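Local coordinates for ssDNA binding protein (Aeropyrum pernix, PDB 4PSN) that binds single-stranded DNA and probably entraps it in tunnels formed between its subunits, at residues Lys128-Arg140 against Val210-Lys221. Residues are numbered along the deposited sequence; the frame is centred on the assembly and turned at random.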
ATOM      1  N   LYS C 128     -10.988  40.134  -0.750  1.00 21.96           N
ATOM      2  CA  LYS C 128     -11.366  40.255  -2.148  1.00 27.72           C
ATOM      3  C   LYS C 128     -10.129  40.202  -3.046  1.00 28.84           C
ATOM      4  O   LYS C 128      -9.119  40.861  -2.777  1.00 28.07           O
ATOM      5  CB  LYS C 128     -12.162  41.545  -2.398  1.00 29.30           C
ATOM      6  CG  LYS C 128     -12.592  41.728  -3.857  1.00 29.47           C
ATOM      7  CD  LYS C 128     -13.733  42.731  -4.003  1.00 37.21           C
ATOM      8  CE  LYS C 128     -13.511  43.981  -3.167  1.00 53.22           C
ATOM      9  NZ  LYS C 128     -14.600  45.001  -3.350  1.00 60.42           N
ATOM     10  N   VAL C 129     -10.207  39.376  -4.083  1.00 23.84           N
ATOM     11  CA  VAL C 129      -9.152  39.260  -5.083  1.00 29.64           C
ATOM     12  C   VAL C 129      -9.450  40.123  -6.300  1.00 31.84           C
ATOM     13  O   VAL C 129      -8.580  40.831  -6.798  1.00 31.64           O
ATOM     14  CB  VAL C 129      -9.024  37.815  -5.595  1.00 32.06           C
ATOM     15  CG1 VAL C 129      -7.954  37.733  -6.690  1.00 34.56           C
ATOM     16  CG2 VAL C 129      -8.710  36.875  -4.462  1.00 32.60           C
ATOM     17  N   GLY C 130     -10.676  40.040  -6.807  1.00 28.50           N
ATOM     18  CA  GLY C 130     -11.033  40.768  -8.013  1.00 28.46           C
ATOM     19  C   GLY C 130     -12.349  40.302  -8.605  1.00 28.13           C
ATOM     20  O   GLY C 130     -13.073  39.527  -7.985  1.00 26.87           O
ATOM     21  N   GLU C 131     -12.657  40.790  -9.803  1.00 26.74           N
ATOM     22  CA  GLU C 131     -13.850  40.389 -10.534  1.00 31.75           C
ATOM     23  C   GLU C 131     -13.478  39.641 -11.807  1.00 33.69           C
ATOM     24  O   GLU C 131     -12.455  39.922 -12.431  1.00 33.76           O
ATOM     25  CB  GLU C 131     -14.696  41.609 -10.889  1.00 34.74           C
ATOM     26  CG  GLU C 131     -15.395  42.234  -9.696  1.00 49.68           C
ATOM     27  CD  GLU C 131     -16.363  43.344 -10.092  1.00 60.76           C
ATOM     28  OE1 GLU C 131     -16.656  43.480 -11.304  1.00 61.62           O
ATOM     29  OE2 GLU C 131     -16.827  44.076  -9.186  1.00 65.30           O
ATOM     30  N   THR C 132     -14.312  38.685 -12.188  1.00 32.48           N
ATOM     31  CA  THR C 132     -14.123  37.972 -13.443  1.00 32.49           C
ATOM     32  C   THR C 132     -14.678  38.795 -14.592  1.00 33.75           C
ATOM     33  O   THR C 132     -15.359  39.801 -14.386  1.00 28.71           O
ATOM     34  CB  THR C 132     -14.893  36.666 -13.452  1.00 30.91           C
ATOM     35  OG1 THR C 132     -16.295  36.973 -13.514  1.00 25.97           O
ATOM     36  CG2 THR C 132     -14.560  35.835 -12.210  1.00 30.69           C
ATOM     37  N   ASP C 133     -14.424  38.341 -15.812  1.00 40.31           N
ATOM     38  CA  ASP C 133     -14.858  39.079 -16.990  1.00 45.19           C
ATOM     39  C   ASP C 133     -16.375  39.261 -17.015  1.00 38.38           C
ATOM     40  O   ASP C 133     -16.874  40.246 -17.543  1.00 37.72           O
ATOM     41  CB  ASP C 133     -14.377  38.385 -18.271  1.00 54.95           C
ATOM     42  CG  ASP C 133     -12.861  38.199 -18.314  1.00 67.25           C
ATOM     43  OD1 ASP C 133     -12.281  38.275 -19.418  1.00 70.23           O
ATOM     44  OD2 ASP C 133     -12.246  37.965 -17.250  1.00 73.36           O
ATOM     45  N   VAL C 134     -17.111  38.308 -16.454  1.00 28.67           N
ATOM     46  CA  VAL C 134     -18.566  38.399 -16.477  1.00 30.70           C
ATOM     47  C   VAL C 134     -19.123  39.010 -15.192  1.00 31.46           C
ATOM     48  O   VAL C 134     -20.328  38.999 -14.971  1.00 33.24           O
ATOM     49  CB  VAL C 134     -19.210  37.026 -16.750  1.00 37.92           C
ATOM     50  CG1 VAL C 134     -18.747  36.499 -18.097  1.00 41.36           C
ATOM     51  CG2 VAL C 134     -18.842  36.038 -15.662  1.00 41.53           C
ATOM     52  N   GLY C 135     -18.235  39.529 -14.343  1.00 32.09           N
ATOM     53  CA  GLY C 135     -18.645  40.215 -13.126  1.00 33.50           C
ATOM     54  C   GLY C 135     -18.903  39.393 -11.863  1.00 29.65           C
ATOM     55  O   GLY C 135     -19.547  39.889 -10.937  1.00 28.04           O
ATOM     56  N   ASP C 136     -18.424  38.149 -11.809  1.00 22.91           N
ATOM     57  CA  ASP C 136     -18.443  37.413 -10.548  1.00 22.51           C
ATOM     58  C   ASP C 136     -17.392  38.059  -9.653  1.00 23.85           C
ATOM     59  O   ASP C 136     -16.416  38.612 -10.149  1.00 26.84           O
ATOM     60  CB  ASP C 136     -18.053  35.932 -10.716  1.00 21.33           C
ATOM     61  CG  ASP C 136     -18.759  35.249 -11.871  1.00 38.18           C
ATOM     62  OD1 ASP C 136     -19.869  34.721 -11.672  1.00 41.91           O
ATOM     63  OD2 ASP C 136     -18.181  35.203 -12.973  1.00 46.22           O
ATOM     64  N   VAL C 137     -17.567  37.957  -8.340  1.00 20.30           N
ATOM     65  CA  VAL C 137     -16.569  38.461  -7.400  1.00 22.12           C
ATOM     66  C   VAL C 137     -15.811  37.292  -6.757  1.00 22.72           C
ATOM     67  O   VAL C 137     -16.420  36.343  -6.266  1.00 19.20           O
ATOM     68  CB  VAL C 137     -17.214  39.320  -6.305  1.00 23.29           C
ATOM     69  CG1 VAL C 137     -16.122  40.021  -5.473  1.00 23.33           C
ATOM     70  CG2 VAL C 137     -18.145  40.334  -6.941  1.00 31.47           C
ATOM     71  N   VAL C 138     -14.485  37.373  -6.755  1.00 21.71           N
ATOM     72  CA  VAL C 138     -13.646  36.305  -6.218  1.00 21.20           C
ATOM     73  C   VAL C 138     -12.925  36.732  -4.940  1.00 20.35           C
ATOM     74  O   VAL C 138     -12.324  37.806  -4.889  1.00 22.32           O
ATOM     75  CB  VAL C 138     -12.619  35.816  -7.263  1.00 22.33           C
ATOM     76  CG1 VAL C 138     -11.582  34.888  -6.627  1.00 20.73           C
ATOM     77  CG2 VAL C 138     -13.344  35.110  -8.404  1.00 21.93           C
ATOM     78  N   TYR C 139     -13.011  35.886  -3.919  1.00 19.01           N
ATOM     79  CA  TYR C 139     -12.366  36.129  -2.634  1.00 14.92           C
ATOM     80  C   TYR C 139     -11.409  35.005  -2.330  1.00 20.85           C
ATOM     81  O   TYR C 139     -11.697  33.835  -2.609  1.00 20.30           O
ATOM     82  CB  TYR C 139     -13.396  36.172  -1.492  1.00 16.92           C
ATOM     83  CG  TYR C 139     -14.408  37.257  -1.639  1.00 23.03           C
ATOM     84  CD1 TYR C 139     -14.265  38.473  -0.971  1.00 25.78           C
ATOM     85  CD2 TYR C 139     -15.505  37.075  -2.451  1.00 17.98           C
ATOM     86  CE1 TYR C 139     -15.197  39.476  -1.112  1.00 23.44           C
ATOM     87  CE2 TYR C 139     -16.430  38.055  -2.597  1.00 20.15           C
ATOM     88  CZ  TYR C 139     -16.274  39.258  -1.935  1.00 26.49           C
ATOM     89  OH  TYR C 139     -17.224  40.232  -2.101  1.00 27.89           O
ATOM     90  N   ARG C 140     -10.263  35.356  -1.758  1.00 23.27           N
ATOM     91  CA  ARG C 140      -9.425  34.361  -1.105  1.00 22.56           C
ATOM     92  C   ARG C 140      -9.978  34.044   0.285  1.00 20.23           C
ATOM     93  O   ARG C 140     -10.460  34.934   0.992  1.00 22.30           O
ATOM     94  CB  ARG C 140      -7.991  34.878  -0.948  1.00 34.53           C
ATOM     95  CG  ARG C 140      -7.142  34.819  -2.213  1.00 51.73           C
ATOM     96  CD  ARG C 140      -5.671  35.095  -1.881  1.00 63.27           C
ATOM     97  NE  ARG C 140      -5.544  36.042  -0.771  1.00 69.42           N
ATOM     98  CZ  ARG C 140      -5.432  37.363  -0.915  1.00 75.63           C
ATOM     99  NH1 ARG C 140      -5.419  37.904  -2.128  1.00 75.03           N
ATOM    100  NH2 ARG C 140      -5.331  38.150   0.160  1.00 78.42           N
ATOM    101  N   VAL C 210      -8.509  21.365  -4.073  1.00 18.68           N
ATOM    102  CA  VAL C 210      -7.435  22.116  -4.745  1.00 18.35           C
ATOM    103  C   VAL C 210      -7.853  22.535  -6.152  1.00 18.48           C
ATOM    104  O   VAL C 210      -7.645  23.677  -6.569  1.00 21.67           O
ATOM    105  CB  VAL C 210      -6.092  21.325  -4.805  1.00 21.15           C
ATOM    106  CG1 VAL C 210      -5.073  22.026  -5.711  1.00 23.60           C
ATOM    107  CG2 VAL C 210      -5.503  21.127  -3.407  1.00 22.81           C
ATOM    108  N   ARG C 211      -8.465  21.612  -6.881  1.00 21.48           N
ATOM    109  CA  ARG C 211      -8.893  21.875  -8.253  1.00 25.21           C
ATOM    110  C   ARG C 211      -9.911  23.021  -8.325  1.00 23.27           C
ATOM    111  O   ARG C 211      -9.841  23.879  -9.210  1.00 23.27           O
ATOM    112  CB  ARG C 211      -9.484  20.595  -8.857  1.00 23.25           C
ATOM    113  CG  ARG C 211      -9.998  20.724 -10.268  1.00 29.60           C
ATOM    114  CD  ARG C 211      -9.046  20.093 -11.267  1.00 35.73           C
ATOM    115  NE  ARG C 211      -8.726  18.697 -10.946  1.00 31.26           N
ATOM    116  CZ  ARG C 211      -7.576  18.116 -11.281  1.00 35.18           C
ATOM    117  NH1 ARG C 211      -6.660  18.817 -11.931  1.00 33.31           N
ATOM    118  NH2 ARG C 211      -7.332  16.850 -10.959  1.00 36.15           N
ATOM    119  N   VAL C 212     -10.863  23.038  -7.396  1.00 21.93           N
ATOM    120  CA  VAL C 212     -11.877  24.091  -7.382  1.00 18.04           C
ATOM    121  C   VAL C 212     -11.255  25.463  -7.061  1.00 20.29           C
ATOM    122  O   VAL C 212     -11.562  26.475  -7.707  1.00 21.62           O
ATOM    123  CB  VAL C 212     -13.022  23.766  -6.397  1.00 19.48           C
ATOM    124  CG1 VAL C 212     -13.893  25.004  -6.136  1.00 17.31           C
ATOM    125  CG2 VAL C 212     -13.881  22.600  -6.930  1.00 21.02           C
ATOM    126  N   VAL C 213     -10.381  25.492  -6.063  1.00 21.71           N
ATOM    127  CA  VAL C 213      -9.681  26.722  -5.696  1.00 19.60           C
ATOM    128  C   VAL C 213      -8.934  27.282  -6.907  1.00 26.36           C
ATOM    129  O   VAL C 213      -9.057  28.461  -7.237  1.00 21.15           O
ATOM    130  CB  VAL C 213      -8.712  26.472  -4.512  1.00 22.37           C
ATOM    131  CG1 VAL C 213      -7.836  27.707  -4.216  1.00 25.44           C
ATOM    132  CG2 VAL C 213      -9.494  26.056  -3.287  1.00 20.98           C
ATOM    133  N   ASN C 214      -8.167  26.433  -7.582  1.00 24.58           N
ATOM    134  CA  ASN C 214      -7.419  26.875  -8.759  1.00 26.42           C
ATOM    135  C   ASN C 214      -8.297  27.358  -9.906  1.00 24.50           C
ATOM    136  O   ASN C 214      -7.982  28.351 -10.555  1.00 25.55           O
ATOM    137  CB  ASN C 214      -6.472  25.774  -9.254  1.00 30.52           C
ATOM    138  CG  ASN C 214      -5.236  25.644  -8.381  1.00 42.93           C
ATOM    139  OD1 ASN C 214      -4.860  26.585  -7.672  1.00 45.16           O
ATOM    140  ND2 ASN C 214      -4.595  24.479  -8.428  1.00 43.79           N
ATOM    141  N   GLU C 215      -9.394  26.655 -10.158  1.00 21.56           N
ATOM    142  CA  GLU C 215     -10.281  27.053 -11.239  1.00 25.70           C
ATOM    143  C   GLU C 215     -10.925  28.398 -10.912  1.00 29.57           C
ATOM    144  O   GLU C 215     -11.150  29.217 -11.798  1.00 22.90           O
ATOM    145  CB  GLU C 215     -11.375  26.022 -11.501  1.00 28.84           C
ATOM    146  CG  GLU C 215     -12.325  26.484 -12.608  1.00 46.91           C
ATOM    147  CD  GLU C 215     -13.467  25.516 -12.894  1.00 63.72           C
ATOM    148  OE1 GLU C 215     -13.509  24.431 -12.271  1.00 68.42           O
ATOM    149  OE2 GLU C 215     -14.325  25.850 -13.751  1.00 65.01           O
ATOM    150  N   ILE C 216     -11.235  28.617  -9.641  1.00 21.51           N
ATOM    151  CA  ILE C 216     -11.801  29.903  -9.241  1.00 21.10           C
ATOM    152  C   ILE C 216     -10.752  31.001  -9.334  1.00 21.50           C
ATOM    153  O   ILE C 216     -11.002  32.064  -9.871  1.00 22.46           O
ATOM    154  CB  ILE C 216     -12.343  29.864  -7.800  1.00 21.86           C
ATOM    155  CG1 ILE C 216     -13.612  29.017  -7.729  1.00 22.22           C
ATOM    156  CG2 ILE C 216     -12.582  31.292  -7.299  1.00 21.32           C
ATOM    157  CD1 ILE C 216     -14.166  28.883  -6.299  1.00 20.94           C
ATOM    158  N   LEU C 217      -9.565  30.768  -8.799  1.00 23.82           N
ATOM    159  CA  LEU C 217      -8.547  31.807  -8.888  1.00 29.11           C
ATOM    160  C   LEU C 217      -8.147  32.137 -10.340  1.00 32.03           C
ATOM    161  O   LEU C 217      -7.830  33.282 -10.652  1.00 30.32           O
ATOM    162  CB  LEU C 217      -7.322  31.460  -8.028  1.00 27.83           C
ATOM    163  CG  LEU C 217      -7.593  31.468  -6.522  1.00 28.30           C
ATOM    164  CD1 LEU C 217      -6.384  30.974  -5.761  1.00 31.75           C
ATOM    165  CD2 LEU C 217      -8.033  32.879  -6.032  1.00 25.29           C
ATOM    166  N   SER C 218      -8.177  31.140 -11.221  1.00 30.29           N
ATOM    167  CA  SER C 218      -7.807  31.356 -12.621  1.00 36.11           C
ATOM    168  C   SER C 218      -8.785  32.283 -13.352  1.00 36.20           C
ATOM    169  O   SER C 218      -8.437  32.879 -14.368  1.00 34.94           O
ATOM    170  CB  SER C 218      -7.677  30.022 -13.377  1.00 36.14           C
ATOM    171  OG  SER C 218      -8.950  29.467 -13.654  1.00 44.12           O
ATOM    172  N   LEU C 219     -10.004  32.408 -12.839  1.00 29.73           N
ATOM    173  CA  LEU C 219     -11.005  33.253 -13.488  1.00 30.74           C
ATOM    174  C   LEU C 219     -10.761  34.727 -13.238  1.00 32.58           C
ATOM    175  O   LEU C 219     -11.350  35.572 -13.906  1.00 33.43           O
ATOM    176  CB  LEU C 219     -12.411  32.901 -13.010  1.00 33.61           C
ATOM    177  CG  LEU C 219     -12.836  31.493 -13.379  1.00 36.07           C
ATOM    178  CD1 LEU C 219     -14.190  31.155 -12.761  1.00 37.68           C
ATOM    179  CD2 LEU C 219     -12.884  31.410 -14.893  1.00 37.57           C
ATOM    180  N   VAL C 220      -9.906  35.051 -12.275  1.00 34.36           N
ATOM    181  CA  VAL C 220      -9.768  36.450 -11.895  1.00 42.91           C
ATOM    182  C   VAL C 220      -9.041  37.263 -12.954  1.00 61.07           C
ATOM    183  O   VAL C 220      -7.990  36.850 -13.451  1.00 63.81           O
ATOM    184  CB  VAL C 220      -9.048  36.626 -10.565  1.00 42.52           C
ATOM    185  CG1 VAL C 220      -8.992  38.092 -10.216  1.00 48.57           C
ATOM    186  CG2 VAL C 220      -9.750  35.845  -9.477  1.00 41.48           C
ATOM    187  N   LYS C 221      -9.637  38.412 -13.281  1.00 72.83           N
ATOM    188  CA  LYS C 221      -9.089  39.439 -14.176  1.00 79.81           C
ATOM    189  C   LYS C 221     -10.082  39.803 -15.279  1.00 81.91           C
ATOM    190  O   LYS C 221     -10.917  40.695 -15.111  1.00 81.63           O
ATOM    191  CB  LYS C 221      -7.735  39.046 -14.778  1.00 82.86           C
ATOM    192  CG  LYS C 221      -6.586  39.937 -14.325  1.00 85.64           C
ATOM    193  CD  LYS C 221      -5.418  39.889 -15.299  1.00 87.39           C
ATOM    194  CE  LYS C 221      -5.857  40.286 -16.702  1.00 87.36           C
ATOM    195  NZ  LYS C 221      -6.488  41.635 -16.731  1.00 87.99           N
TER
HETATM  196  O   HOH W   1     -12.992  35.624 -16.157  1.00 36.05           O
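Val138 meets the C-terminal end of helix 206-218 with both its methyls. Val138 CG1 lies 3.5 Å from Val220 CG2, and the same Val138 CG1 comes within 3.8 Å of Ile216 CG2. With Val220 CG1 anti to its own backbone N (chi1 -178°), Val220 CG2 is turned mainly onto Val138, while Val220 CG1 lies 3.7 Å from Val129 CG1, which is near both methyls, and reaches Gly130 CA. Leu217 closes the apolar patch from the helix, Leu217 CD2 standing 4.1 Å from Val138 CG1. With both methyls of Val138 removed, as in an alanine here, Val220 CG2 and Ile216 CG2 would probably lose their shared partner and a gap would open between them and the strand. A classic beta bulge at Val129 and Gly130, opposite Val138, interrupts strand 125-131, an edge strand of this chain's antiparallel sheet in the C-terminal domain; the helix lies across this sheet, Ile216 continuing onto Ala150 and Ile152 of strand 146-155. Toward the hairpin's type I turn, Thr132 to Gly135, the contact becomes more polar. Thr132 CG2 sits 3.7 Å from Leu219 CB, the two side chains pointing the same way. One water donates to both Asp133 OD2 (2.7 Å) and Leu219 O (2.8 Å), bridging the turn to the backbone at Leu219. The backbone N of Lys221, a poorly ordered residue, gives a weak hydrogen bond to Glu131 O, 3.3 Å long. Farther out, Asp133 and Val134 pack on Arg178 and Arg176 of a second subunit, and Glu215 forms a salt bridge with Arg163 of that subunit.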